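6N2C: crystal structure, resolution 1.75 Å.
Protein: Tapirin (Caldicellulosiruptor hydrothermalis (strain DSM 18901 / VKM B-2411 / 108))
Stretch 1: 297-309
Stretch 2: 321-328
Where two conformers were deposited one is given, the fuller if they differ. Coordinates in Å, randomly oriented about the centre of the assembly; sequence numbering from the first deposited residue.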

# COMPACT_ATOMS: atom_id res chain seq x y z
N THR A 297 4.96 2.36 10.29
CA THR A 297 5.69 3.59 10.19
C THR A 297 5.41 4.15 8.81
O THR A 297 5.49 3.47 7.80
CB THR A 297 7.18 3.37 10.33
OG1 THR A 297 7.51 2.97 11.66
CG2 THR A 297 8.00 4.64 10.00
N LEU A 298 5.06 5.43 8.73
CA LEU A 298 4.98 6.17 7.47
C LEU A 298 6.10 7.25 7.40
O LEU A 298 6.10 8.13 8.23
CB LEU A 298 3.62 6.84 7.29
CG LEU A 298 3.41 7.73 6.04
CD1 LEU A 298 3.78 7.01 4.77
CD2 LEU A 298 1.96 8.22 5.99
N ASP A 299 7.05 7.05 6.48
CA ASP A 299 8.27 7.91 6.32
C ASP A 299 8.12 8.81 5.11
O ASP A 299 8.06 8.34 3.97
CB ASP A 299 9.54 7.03 6.23
CG ASP A 299 10.07 6.61 7.59
OD1 ASP A 299 9.81 7.25 8.60
OD2 ASP A 299 10.84 5.63 7.64
N ILE A 300 7.97 10.10 5.36
CA ILE A 300 8.01 11.09 4.34
C ILE A 300 9.27 11.95 4.60
O ILE A 300 9.16 13.07 5.13
CB ILE A 300 6.76 11.95 4.27
CG1 ILE A 300 5.51 11.07 4.24
CG2 ILE A 300 6.76 12.86 3.05
CD1 ILE A 300 4.27 11.89 4.41
N ARG A 301 10.40 11.36 4.31
CA ARG A 301 11.68 11.98 4.75
C ARG A 301 12.66 12.23 3.61
O ARG A 301 13.35 13.24 3.63
CB ARG A 301 12.40 11.06 5.69
CG ARG A 301 11.62 10.81 6.95
CD ARG A 301 12.49 10.22 8.07
NE ARG A 301 12.84 8.87 7.84
CZ ARG A 301 13.55 8.11 8.67
NH1 ARG A 301 14.01 8.58 9.82
NH2 ARG A 301 13.81 6.87 8.35
N ASN A 302 12.75 11.33 2.68
CA ASN A 302 13.68 11.41 1.56
C ASN A 302 13.23 12.35 0.47
O ASN A 302 12.05 12.47 0.07
CB ASN A 302 13.88 10.07 0.89
CG ASN A 302 14.56 9.10 1.76
OD1 ASN A 302 15.48 9.50 2.49
ND2 ASN A 302 14.12 7.81 1.73
N GLY A 303 14.23 13.08 -0.08
CA GLY A 303 13.91 13.91 -1.26
C GLY A 303 13.05 15.12 -0.96
O GLY A 303 13.04 15.63 0.16
N SER A 304 12.26 15.53 -1.94
CA SER A 304 11.37 16.62 -1.80
C SER A 304 10.26 16.41 -2.79
O SER A 304 10.31 15.55 -3.65
CB SER A 304 12.11 17.99 -2.04
OG SER A 304 12.48 18.09 -3.43
N SER A 305 9.22 17.23 -2.65
CA SER A 305 8.11 17.25 -3.55
C SER A 305 7.33 15.92 -3.54
O SER A 305 6.77 15.55 -4.57
CB SER A 305 8.52 17.59 -4.96
OG SER A 305 7.38 17.99 -5.67
N ASN A 306 7.31 15.28 -2.38
CA ASN A 306 6.41 14.10 -2.15
C ASN A 306 5.05 14.62 -1.85
O ASN A 306 4.82 15.80 -1.43
CB ASN A 306 6.92 13.29 -1.00
CG ASN A 306 8.25 12.69 -1.24
OD1 ASN A 306 8.43 11.86 -2.19
ND2 ASN A 306 9.19 12.94 -0.30
N LEU A 307 4.05 13.74 -1.94
CA LEU A 307 2.71 14.16 -1.54
C LEU A 307 1.96 12.90 -1.06
O LEU A 307 1.85 11.96 -1.82
CB LEU A 307 1.94 14.75 -2.69
CG LEU A 307 0.48 15.19 -2.41
CD1 LEU A 307 0.42 16.11 -1.24
CD2 LEU A 307 -0.23 15.73 -3.61
N VAL A 308 1.60 12.88 0.19
CA VAL A 308 0.74 11.82 0.74
C VAL A 308 -0.62 12.51 1.09
O VAL A 308 -0.69 13.36 1.96
CB VAL A 308 1.30 11.14 1.97
CG1 VAL A 308 0.26 10.13 2.48
CG2 VAL A 308 2.61 10.43 1.63
N THR A 309 -1.68 12.18 0.31
CA THR A 309 -2.98 12.73 0.50
C THR A 309 -3.90 11.69 1.19
O THR A 309 -3.98 10.53 0.69
CB THR A 309 -3.57 13.11 -0.86
OG1 THR A 309 -2.75 14.14 -1.47
CG2 THR A 309 -4.92 13.66 -0.69
N ILE A 321 7.50 13.21 9.16
CA ILE A 321 7.39 14.14 8.03
C ILE A 321 8.62 15.12 8.11
O ILE A 321 8.63 16.00 8.96
CB ILE A 321 6.09 14.94 8.02
CG1 ILE A 321 4.87 14.03 8.23
CG2 ILE A 321 6.00 15.75 6.74
CD1 ILE A 321 3.58 14.79 8.45
N TRP A 322 9.63 14.88 7.27
CA TRP A 322 10.88 15.67 7.27
C TRP A 322 11.09 16.42 5.96
O TRP A 322 12.09 17.12 5.79
CB TRP A 322 12.09 14.79 7.63
CG TRP A 322 12.04 14.04 8.92
CD1 TRP A 322 10.98 13.82 9.75
CD2 TRP A 322 13.11 13.33 9.48
NE1 TRP A 322 11.35 13.07 10.80
CE2 TRP A 322 12.67 12.76 10.65
CE3 TRP A 322 14.45 13.17 9.12
CZ2 TRP A 322 13.50 11.96 11.45
CZ3 TRP A 322 15.25 12.40 9.88
CH2 TRP A 322 14.79 11.80 11.04
N THR A 323 10.09 16.37 5.06
CA THR A 323 10.07 17.07 3.83
C THR A 323 8.63 17.31 3.39
O THR A 323 7.71 16.90 4.14
CB THR A 323 10.92 16.30 2.79
OG1 THR A 323 11.19 17.21 1.71
CG2 THR A 323 10.17 15.01 2.28
N ASP A 324 8.39 17.95 2.26
CA ASP A 324 7.05 18.22 1.78
C ASP A 324 6.53 16.95 1.13
O ASP A 324 7.30 16.34 0.39
CB ASP A 324 6.98 19.41 0.83
CG ASP A 324 7.94 19.32 -0.37
OD1 ASP A 324 9.16 18.95 -0.25
OD2 ASP A 324 7.46 19.57 -1.46
N LYS A 325 5.28 16.52 1.35
CA LYS A 325 4.32 16.95 2.36
C LYS A 325 3.25 15.85 2.59
O LYS A 325 3.22 14.82 1.92
CB LYS A 325 3.61 18.25 1.97
CG LYS A 325 2.82 18.23 0.67
CD LYS A 325 2.33 19.64 0.34
CE LYS A 325 1.73 19.81 -1.06
NZ LYS A 325 1.09 21.15 -1.24
N MET A 326 2.44 16.07 3.59
CA MET A 326 1.22 15.25 3.84
C MET A 326 0.05 16.23 3.82
O MET A 326 0.20 17.33 4.40
CB MET A 326 1.24 14.61 5.16
CG MET A 326 -0.01 13.79 5.43
SD MET A 326 0.19 12.84 6.95
CE MET A 326 0.66 11.32 6.36
N VAL A 327 -1.03 15.91 3.09
CA VAL A 327 -2.30 16.64 3.12
C VAL A 327 -3.45 15.80 3.71
O VAL A 327 -3.64 14.66 3.26
CB VAL A 327 -2.68 17.09 1.71
CG1 VAL A 327 -4.10 17.68 1.64
CG2 VAL A 327 -1.65 18.15 1.21
N LEU A 328 -4.14 16.34 4.73
CA LEU A 328 -5.37 15.72 5.29
C LEU A 328 -6.55 16.40 4.63
O LEU A 328 -6.76 17.60 4.79
CB LEU A 328 -5.41 15.84 6.79
CG LEU A 328 -4.19 15.37 7.56
CD1 LEU A 328 -4.43 15.50 9.02
CD2 LEU A 328 -3.76 13.97 7.16
O HOH W 1 4.38 18.21 -2.42

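The two stretches run side by side in the same direction, as neighbouring parallel strands with a loop between the paired parts. Ile300 pairs with Ile321 at one end. Val308 pairs with Met326 and Thr309 with Val327 at the other. Together the stretches bury 801 Å².

At the first pairing, Trp322 N donates to Ile300 O at 2.8 Å, nearly straight. Ile300 and Ile321 send their side chains to the same face of the sheet, where Ile300 CD1 lies 4.4 Å from Ile321 CG1. The same CD1 reaches on to Met326 CB at 4.1 Å. Ile300 is thus a bump that touches both Ile321 and Met326. Its CG2 also packs against Thr323 CG2, at 4.1 Å.

Met326 and Val308 share this face. The tip of Met326 sits over the groove formed by Leu298 and Val308: its CE is 3.4 Å from Leu298 CD2 and 4.1 Å from Val308 CG1. The contact with Leu298 is tight for two methyl groups.

Arg301 lies across one face of the Trp322 ring, with its guanidinium turned edge-on to it. Arg301 CD sits over the six-membered ring of Trp322, 3.5 Å from the ring centroid. Arg301 CZ is 4.8 Å from that centroid, also over the face, which gives a cation-pi contact. The far end of the arginine is held by a salt bridge, Arg301 NH2 to Asp299 OD2 at 3.3 Å.

The loop 301-306 curls around Thr323, whose side chain points toward it. Thr323 CG2 is the bump in this hollow. It lies 3.9 Å from both Arg301 O and Asn302 O, and 3.4 Å from Asn306 ND2. Asn306 ND2 donates to Asn302 O at 2.9 Å and so ties the loop across. Thr323 OG1 donates to Gly303 O at 2.9 Å. Gly303 has a positive phi, which favours glycine.

Asp324 meets the next turn of the loop. Ser305 N donates to Asp324 OD1 at 3.0 Å, almost straight. The peptide bond before Lys325 is cis. Beside it, two weak bonds join the backbones: Asn306 N to Asp324 O at 3.0 Å and Lys325 N to Asn306 O at 2.9 Å. A water also donates to Asn306 O, at 2.6 Å.

Regular pairing then resumes. Val308 N donates to Lys325 O at 3.1 Å, and Val327 N to Val308 O at 2.8 Å. Leu307 starts out away from the second stretch, but its end turns back. Leu307 CD1 nestles between Lys325 CG at 3.7 Å and Val327 CG2 at 3.8 Å.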